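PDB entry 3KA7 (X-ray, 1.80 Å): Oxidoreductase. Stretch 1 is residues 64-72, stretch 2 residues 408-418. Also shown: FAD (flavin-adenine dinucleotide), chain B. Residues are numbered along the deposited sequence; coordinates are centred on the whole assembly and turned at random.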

ATOM      1  N   PRO A  64       5.169 -11.337   3.339  1.00 14.43           N
ATOM      2  CA  PRO A  64       4.933 -11.212   4.778  1.00 13.85           C
ATOM      3  C   PRO A  64       3.456 -11.250   5.163  1.00 13.52           C
ATOM      4  O   PRO A  64       3.126 -11.804   6.209  1.00 13.50           O
ATOM      5  CB  PRO A  64       5.521  -9.844   5.113  1.00 13.94           C
ATOM      6  CG  PRO A  64       6.609  -9.653   4.094  1.00 14.77           C
ATOM      7  CD  PRO A  64       6.046 -10.268   2.828  1.00 14.67           C
ATOM      8  N   LEU A  65       2.577 -10.669   4.350  1.00 12.56           N
ATOM      9  CA  LEU A  65       1.148 -10.690   4.685  1.00 13.16           C
ATOM     10  C   LEU A  65       0.588 -12.108   4.576  1.00 13.12           C
ATOM     11  O   LEU A  65      -0.076 -12.601   5.498  1.00 12.04           O
ATOM     12  CB  LEU A  65       0.345  -9.722   3.819  1.00 13.37           C
ATOM     13  CG  LEU A  65      -1.145  -9.666   4.183  1.00 14.51           C
ATOM     14  CD1 LEU A  65      -1.308  -9.241   5.635  1.00 16.03           C
ATOM     15  CD2 LEU A  65      -1.881  -8.712   3.295  1.00 17.04           C
ATOM     16  N   ALA A  66       0.876 -12.771   3.458  1.00 13.45           N
ATOM     17  CA  ALA A  66       0.407 -14.135   3.255  1.00 14.16           C
ATOM     18  C   ALA A  66       0.944 -15.023   4.359  1.00 14.77           C
ATOM     19  O   ALA A  66       0.234 -15.900   4.870  1.00 14.74           O
ATOM     20  CB  ALA A  66       0.831 -14.666   1.881  1.00 14.63           C
ATOM     21  N   CYS A  67       2.196 -14.794   4.743  1.00 14.76           N
ATOM     22  CA  CYS A  67       2.801 -15.575   5.818  1.00 16.42           C
ATOM     23  C   CYS A  67       2.122 -15.325   7.164  1.00 15.47           C
ATOM     24  O   CYS A  67       1.835 -16.263   7.914  1.00 15.36           O
ATOM     25  CB  CYS A  67       4.286 -15.262   5.917  1.00 16.94           C
ATOM     26  SG  CYS A  67       5.181 -15.817   4.464  1.00 24.18           S
ATOM     27  N   PHE A  68       1.866 -14.055   7.473  1.00 14.30           N
ATOM     28  CA  PHE A  68       1.128 -13.702   8.695  1.00 14.13           C
ATOM     29  C   PHE A  68      -0.213 -14.437   8.759  1.00 14.12           C
ATOM     30  O   PHE A  68      -0.589 -14.998   9.801  1.00 13.54           O
ATOM     31  CB  PHE A  68       0.882 -12.189   8.734  1.00 13.83           C
ATOM     32  CG  PHE A  68       0.693 -11.628  10.129  1.00 14.03           C
ATOM     33  CD1 PHE A  68       1.658 -10.798  10.697  1.00 14.91           C
ATOM     34  CD2 PHE A  68      -0.458 -11.910  10.862  1.00 12.80           C
ATOM     35  CE1 PHE A  68       1.476 -10.258  11.974  1.00 14.33           C
ATOM     36  CE2 PHE A  68      -0.638 -11.378  12.138  1.00 13.82           C
ATOM     37  CZ  PHE A  68       0.338 -10.552  12.695  1.00 15.38           C
ATOM     38  N   LEU A  69      -0.934 -14.424   7.640  1.00 13.82           N
ATOM     39  CA  LEU A  69      -2.229 -15.082   7.565  1.00 14.87           C
ATOM     40  C   LEU A  69      -2.125 -16.581   7.875  1.00 15.37           C
ATOM     41  O   LEU A  69      -2.954 -17.123   8.604  1.00 15.57           O
ATOM     42  CB  LEU A  69      -2.864 -14.857   6.195  1.00 14.60           C
ATOM     43  CG  LEU A  69      -3.297 -13.403   5.918  1.00 15.47           C
ATOM     44  CD1 LEU A  69      -3.795 -13.200   4.478  1.00 14.84           C
ATOM     45  CD2 LEU A  69      -4.372 -12.998   6.898  1.00 16.17           C
ATOM     46  N   LYS A  70      -1.122 -17.253   7.317  1.00 15.80           N
ATOM     47  CA  LYS A  70      -0.900 -18.662   7.676  1.00 16.88           C
ATOM     48  C   LYS A  70      -0.520 -18.836   9.155  1.00 17.32           C
ATOM     49  O   LYS A  70      -0.941 -19.801   9.806  1.00 17.49           O
ATOM     50  CB  LYS A  70       0.169 -19.291   6.779  1.00 17.68           C
ATOM     51  CG  LYS A  70      -0.242 -19.431   5.326  1.00 19.58           C
ATOM     52  CD  LYS A  70       0.809 -20.234   4.546  1.00 22.97           C
ATOM     53  CE  LYS A  70       0.383 -20.464   3.101  1.00 25.41           C
ATOM     54  NZ  LYS A  70       1.479 -21.124   2.319  1.00 27.06           N
ATOM     55  N   GLU A  71       0.273 -17.914   9.691  1.00 17.04           N
ATOM     56  CA  GLU A  71       0.684 -18.000  11.094  1.00 17.86           C
ATOM     57  C   GLU A  71      -0.471 -17.913  12.089  1.00 17.24           C
ATOM     58  O   GLU A  71      -0.425 -18.533  13.166  1.00 17.11           O
ATOM     59  CB  GLU A  71       1.730 -16.939  11.406  1.00 18.40           C
ATOM     60  CG  GLU A  71       3.065 -17.223  10.722  1.00 21.66           C
ATOM     61  CD  GLU A  71       4.110 -16.153  10.979  1.00 25.86           C
ATOM     62  OE1 GLU A  71       3.744 -14.976  11.204  1.00 28.87           O
ATOM     63  OE2 GLU A  71       5.310 -16.488  10.941  1.00 29.03           O
ATOM     64  N   VAL A  72      -1.494 -17.132  11.745  1.00 16.57           N
ATOM     65  CA  VAL A  72      -2.673 -16.999  12.607  1.00 16.55           C
ATOM     66  C   VAL A  72      -3.794 -17.929  12.149  1.00 17.22           C
ATOM     67  O   VAL A  72      -4.923 -17.867  12.644  1.00 16.42           O
ATOM     68  CB  VAL A  72      -3.169 -15.536  12.717  1.00 16.29           C
ATOM     69  CG1 VAL A  72      -2.085 -14.652  13.358  1.00 15.15           C
ATOM     70  CG2 VAL A  72      -3.598 -14.999  11.356  1.00 15.71           C
ATOM     71  N   GLU A 408       3.870  -1.372   0.561  1.00 12.70           N
ATOM     72  CA  GLU A 408       2.462  -1.263   0.967  1.00 12.35           C
ATOM     73  C   GLU A 408       2.082  -2.227   2.100  1.00 11.47           C
ATOM     74  O   GLU A 408       2.716  -2.211   3.149  1.00 11.04           O
ATOM     75  CB  GLU A 408       1.542  -1.449  -0.247  1.00 12.62           C
ATOM     76  CG  GLU A 408       1.836  -0.518  -1.445  1.00 14.84           C
ATOM     77  CD  GLU A 408       1.462   0.938  -1.190  1.00 18.54           C
ATOM     78  OE1 GLU A 408       0.777   1.232  -0.181  1.00 17.66           O
ATOM     79  OE2 GLU A 408       1.845   1.798  -2.015  1.00 20.63           O
ATOM     80  N   VAL A 409       1.072  -3.077   1.903  1.00 10.76           N
ATOM     81  CA  VAL A 409       0.658  -3.957   3.023  1.00 10.07           C
ATOM     82  C   VAL A 409       1.692  -4.997   3.470  1.00  9.85           C
ATOM     83  O   VAL A 409       1.613  -5.506   4.585  1.00  8.76           O
ATOM     84  CB  VAL A 409      -0.734  -4.613   2.831  1.00 10.81           C
ATOM     85  CG1 VAL A 409      -1.801  -3.528   2.629  1.00 10.80           C
ATOM     86  CG2 VAL A 409      -0.727  -5.606   1.676  1.00  9.94           C
ATOM     87  N   GLU A 410       2.664  -5.304   2.618  1.00 10.00           N
ATOM     88  CA  GLU A 410       3.757  -6.174   3.042  1.00 10.77           C
ATOM     89  C   GLU A 410       4.559  -5.442   4.130  1.00 10.89           C
ATOM     90  O   GLU A 410       4.947  -6.026   5.150  1.00 11.14           O
ATOM     91  CB  GLU A 410       4.646  -6.569   1.853  1.00 11.19           C
ATOM     92  CG  GLU A 410       3.899  -7.121   0.636  1.00 13.80           C
ATOM     93  CD  GLU A 410       3.186  -8.449   0.876  1.00 15.10           C
ATOM     94  OE1 GLU A 410       3.289  -9.016   1.992  1.00 15.72           O
ATOM     95  OE2 GLU A 410       2.522  -8.928  -0.072  1.00 16.87           O
ATOM     96  N   GLY A 411       4.774  -4.144   3.924  1.00 10.82           N
ATOM     97  CA  GLY A 411       5.388  -3.321   4.956  1.00 10.21           C
ATOM     98  C   GLY A 411       4.534  -3.231   6.204  1.00  9.93           C
ATOM     99  O   GLY A 411       5.050  -3.239   7.314  1.00  9.80           O
ATOM    100  N   VAL A 412       3.217  -3.124   6.034  1.00  9.46           N
ATOM    101  CA  VAL A 412       2.336  -3.091   7.193  1.00  9.62           C
ATOM    102  C   VAL A 412       2.511  -4.378   7.993  1.00 10.15           C
ATOM    103  O   VAL A 412       2.676  -4.345   9.213  1.00 10.03           O
ATOM    104  CB  VAL A 412       0.858  -2.943   6.783  1.00  9.48           C
ATOM    105  CG1 VAL A 412      -0.054  -3.158   8.002  1.00 10.13           C
ATOM    106  CG2 VAL A 412       0.624  -1.579   6.164  1.00  8.41           C
ATOM    107  N   ALA A 413       2.508  -5.514   7.295  1.00  9.73           N
ATOM    108  CA  ALA A 413       2.681  -6.816   7.964  1.00  9.99           C
ATOM    109  C   ALA A 413       4.019  -6.911   8.719  1.00 10.59           C
ATOM    110  O   ALA A 413       4.059  -7.337   9.879  1.00 11.05           O
ATOM    111  CB  ALA A 413       2.552  -7.941   6.943  1.00  9.54           C
ATOM    112  N   LEU A 414       5.108  -6.509   8.063  1.00 11.02           N
ATOM    113  CA  LEU A 414       6.433  -6.540   8.695  1.00 11.60           C
ATOM    114  C   LEU A 414       6.437  -5.736   9.983  1.00 11.96           C
ATOM    115  O   LEU A 414       6.985  -6.169  10.992  1.00 11.80           O
ATOM    116  CB  LEU A 414       7.507  -6.025   7.735  1.00 12.24           C
ATOM    117  CG  LEU A 414       7.840  -6.957   6.572  1.00 12.86           C
ATOM    118  CD1 LEU A 414       8.676  -6.241   5.506  1.00 13.97           C
ATOM    119  CD2 LEU A 414       8.552  -8.209   7.075  1.00 15.68           C
ATOM    120  N   GLY A 415       5.817  -4.561   9.948  1.00 11.21           N
ATOM    121  CA  GLY A 415       5.711  -3.731  11.150  1.00 11.40           C
ATOM    122  C   GLY A 415       4.944  -4.409  12.280  1.00 11.43           C
ATOM    123  O   GLY A 415       5.376  -4.380  13.430  1.00 10.99           O
ATOM    124  N   VAL A 416       3.804  -5.022  11.969  1.00 11.03           N
ATOM    125  CA  VAL A 416       3.028  -5.707  12.999  1.00 11.84           C
ATOM    126  C   VAL A 416       3.867  -6.840  13.589  1.00 12.20           C
ATOM    127  O   VAL A 416       3.909  -7.013  14.803  1.00 11.68           O
ATOM    128  CB  VAL A 416       1.685  -6.263  12.457  1.00 11.97           C
ATOM    129  CG1 VAL A 416       0.971  -7.089  13.521  1.00 12.53           C
ATOM    130  CG2 VAL A 416       0.785  -5.121  11.977  1.00 12.22           C
HETATM  131  N   MSE A 417       4.564  -7.584  12.728  1.00 13.02           N
HETATM  132  CA  MSE A 417       5.424  -8.677  13.201  1.00 14.24           C
HETATM  133  C   MSE A 417       6.472  -8.152  14.179  1.00 15.03           C
HETATM  134  O   MSE A 417       6.766  -8.784  15.193  1.00 15.55           O
HETATM  135  CB  MSE A 417       6.114  -9.370  12.027  1.00 14.16           C
HETATM  136  CG  MSE A 417       5.181 -10.169  11.130  1.00 16.19           C
HETATM  137 SE   MSE A 417       6.156 -10.808   9.565  1.00 24.63          SE
HETATM  138  CE  MSE A 417       4.969 -12.260   9.011  1.00 24.13           C
ATOM    139  N   SER A 418       7.027  -6.983  13.880  1.00 15.12           N
ATOM    140  CA  SER A 418       8.038  -6.373  14.750  1.00 15.52           C
ATOM    141  C   SER A 418       7.490  -6.074  16.147  1.00 15.56           C
ATOM    142  O   SER A 418       8.128  -6.371  17.166  1.00 15.19           O
ATOM    143  CB  SER A 418       8.594  -5.103  14.100  1.00 15.85           C
ATOM    144  OG  SER A 418       9.471  -4.434  14.987  1.00 18.45           O
TER
HETATM  145  PA  FAD B 500      -6.003   2.048   7.985  1.00  9.21           P
HETATM  146  O1A FAD B 500      -5.432   3.442   7.992  1.00 10.01           O
HETATM  147  O2A FAD B 500      -6.549   1.548   6.668  1.00  9.81           O
HETATM  148  O5B FAD B 500      -7.160   1.949   9.093  1.00  7.97           O
HETATM  149  C5B FAD B 500      -7.160   2.844  10.198  1.00  5.76           C
HETATM  150  C4B FAD B 500      -8.522   2.622  10.864  1.00  7.06           C
HETATM  151  O4B FAD B 500      -8.644   3.378  12.052  1.00  8.95           O
HETATM  152  C3B FAD B 500      -9.660   3.049   9.932  1.00  9.09           C
HETATM  153  O3B FAD B 500     -10.575   1.980   9.748  1.00  9.76           O
HETATM  154  C2B FAD B 500     -10.308   4.225  10.665  1.00  9.94           C
HETATM  155  O2B FAD B 500     -11.704   4.314  10.448  1.00 11.67           O
HETATM  156  C1B FAD B 500      -9.952   3.939  12.119  1.00  8.38           C
HETATM  157  N9A FAD B 500      -9.877   5.122  12.987  1.00 11.42           N
HETATM  158  C8A FAD B 500      -9.318   6.359  12.738  1.00 11.21           C
HETATM  159  N7A FAD B 500      -9.433   7.110  13.872  1.00  9.24           N
HETATM  160  C5A FAD B 500     -10.054   6.351  14.815  1.00 11.05           C
HETATM  161  C6A FAD B 500     -10.445   6.605  16.122  1.00 11.31           C
HETATM  162  N6A FAD B 500     -10.105   7.748  16.710  1.00 10.28           N
HETATM  163  N1A FAD B 500     -11.073   5.609  16.841  1.00 11.04           N
HETATM  164  C2A FAD B 500     -11.328   4.375  16.278  1.00 12.03           C
HETATM  165  N3A FAD B 500     -10.945   4.124  14.977  1.00 11.10           N
HETATM  166  C4A FAD B 500     -10.327   5.107  14.273  1.00 11.07           C
HETATM  167  N1  FAD B 500      -1.718  -1.647  -0.553  1.00 11.04           N
HETATM  168  C2  FAD B 500      -1.384  -2.865  -1.120  1.00 13.56           C
HETATM  169  O2  FAD B 500      -0.739  -3.694  -0.464  1.00 12.33           O
HETATM  170  N3  FAD B 500      -1.755  -3.128  -2.430  1.00 13.03           N
HETATM  171  C4  FAD B 500      -2.451  -2.188  -3.172  1.00 14.43           C
HETATM  172  O4  FAD B 500      -2.784  -2.416  -4.335  1.00 16.98           O
HETATM  173  C4X FAD B 500      -2.781  -0.965  -2.606  1.00 12.76           C
HETATM  174  N5  FAD B 500      -3.461  -0.012  -3.351  1.00 13.49           N
HETATM  175  C5X FAD B 500      -3.795   1.197  -2.765  1.00 12.24           C
HETATM  176  C6  FAD B 500      -4.493   2.160  -3.495  1.00 14.64           C
HETATM  177  C7  FAD B 500      -4.849   3.367  -2.905  1.00 13.95           C
HETATM  178  C7M FAD B 500      -5.600   4.390  -3.720  1.00 15.35           C
HETATM  179  C8  FAD B 500      -4.494   3.604  -1.583  1.00 12.91           C
HETATM  180  C8M FAD B 500      -4.851   4.898  -0.911  1.00 15.59           C
HETATM  181  C9  FAD B 500      -3.787   2.651  -0.854  1.00 11.82           C
HETATM  182  C9A FAD B 500      -3.442   1.439  -1.443  1.00 11.14           C
HETATM  183  N10 FAD B 500      -2.738   0.487  -0.718  1.00 10.60           N
HETATM  184  C10 FAD B 500      -2.414  -0.712  -1.290  1.00 11.21           C
HETATM  185  C1' FAD B 500      -2.263   0.760   0.672  1.00  7.30           C
HETATM  186  C2' FAD B 500      -3.229   0.098   1.662  1.00  8.89           C
HETATM  187  O2' FAD B 500      -4.571   0.383   1.279  1.00  9.31           O
HETATM  188  C3' FAD B 500      -2.944   0.631   3.064  1.00  9.53           C
HETATM  189  O3' FAD B 500      -1.541   0.606   3.298  1.00  9.56           O
HETATM  190  C4' FAD B 500      -3.615  -0.129   4.204  1.00  8.47           C
HETATM  191  O4' FAD B 500      -4.989  -0.352   3.962  1.00  8.97           O
HETATM  192  C5' FAD B 500      -3.486   0.744   5.447  1.00  8.81           C
HETATM  193  O5' FAD B 500      -3.819  -0.054   6.556  1.00  7.02           O
HETATM  194  P   FAD B 500      -3.547   0.470   8.029  1.00  9.21           P
HETATM  195  O1P FAD B 500      -3.152  -0.700   8.896  1.00  8.46           O
HETATM  196  O2P FAD B 500      -2.580   1.637   8.053  1.00  8.08           O
HETATM  197  O3P FAD B 500      -4.961   0.983   8.599  1.00 10.29           O
HETATM  198  O   HOH W   1       1.966 -11.540   0.858  1.00 16.03           O

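Two helices from distant parts of one chain pack here through a small, largely apolar interface, pinned at one end by a glutamate that reaches the start of the partner helix and filled at the other by a selenomethionine. The helix axes approach to 8.5 Å and their N-to-C directions differ by 48°, and the interface buries 477 Å² in all.

The polar end illustrates a general principle: the first turn of a helix leaves backbone NH groups without partners from a preceding turn, and a carboxylate can supply them. Leu65 N donates to Glu410 OE1 at 3.0 Å with an N-H...O angle of 168°, close to linear. Water 1 accepts from Ala66 N at 3.1 Å and lies 2.8 Å from Glu410 OE2, placed to donate to it. The carboxylate thus meets one amide directly and lies one water away from the next. Pro64 fits the same site differently. Its ring nitrogen has no hydrogen, so the 3.3 Å between Pro64 N and Glu410 OE1 is mere proximity, and Pro64 CD lies 3.1 Å from the same oxygen. The CA-to-CB bond of Glu410 points sideways; chi1 and chi2, both m, bring the carboxylate nearer to the partner helix.

Beside this polar site the backbones come close, and the residue at the closest CA pair is small on one side. Ala413 points toward the other helix, and the CA atoms of Leu65 and Ala413 are 5.3 Å apart. The methyl Ala413 CB meets Pro64 CB at 4.0 Å and Leu65 CB at 4.2 Å. Further contacts extend this apolar patch: Pro64 CG packs against Leu414 CD2 at 3.8 Å, while Leu65 CD2 reaches Val409 CG2 at 3.7 Å. Val409 also faces the cofactor, its backbone N donating to FAD O2 at 3.0 Å, although the position of that oxygen is less certain.

Farther along, packing becomes knob-into-hole. The CA-to-CB bond of Met417, modelled as selenomethionine, points sideways to the other helix, but the end of the side chain comes nearer and settles among Pro64, Cys67, Phe68 and Glu71. Met417 CE, the terminal methyl, lies 3.4 Å from Pro64 O and 3.7 Å from Glu71 OE1, so the hole is lined by polar atoms as well as carbon. Closer to the backbone, Met417 CG approaches Phe68 CD1 at 3.6 Å, at the edge of the ring and near its plane. Phe68 CE1 also meets Val416 CG1 at 3.6 Å, so the aromatic side chain touches two consecutive residues of the opposing helix.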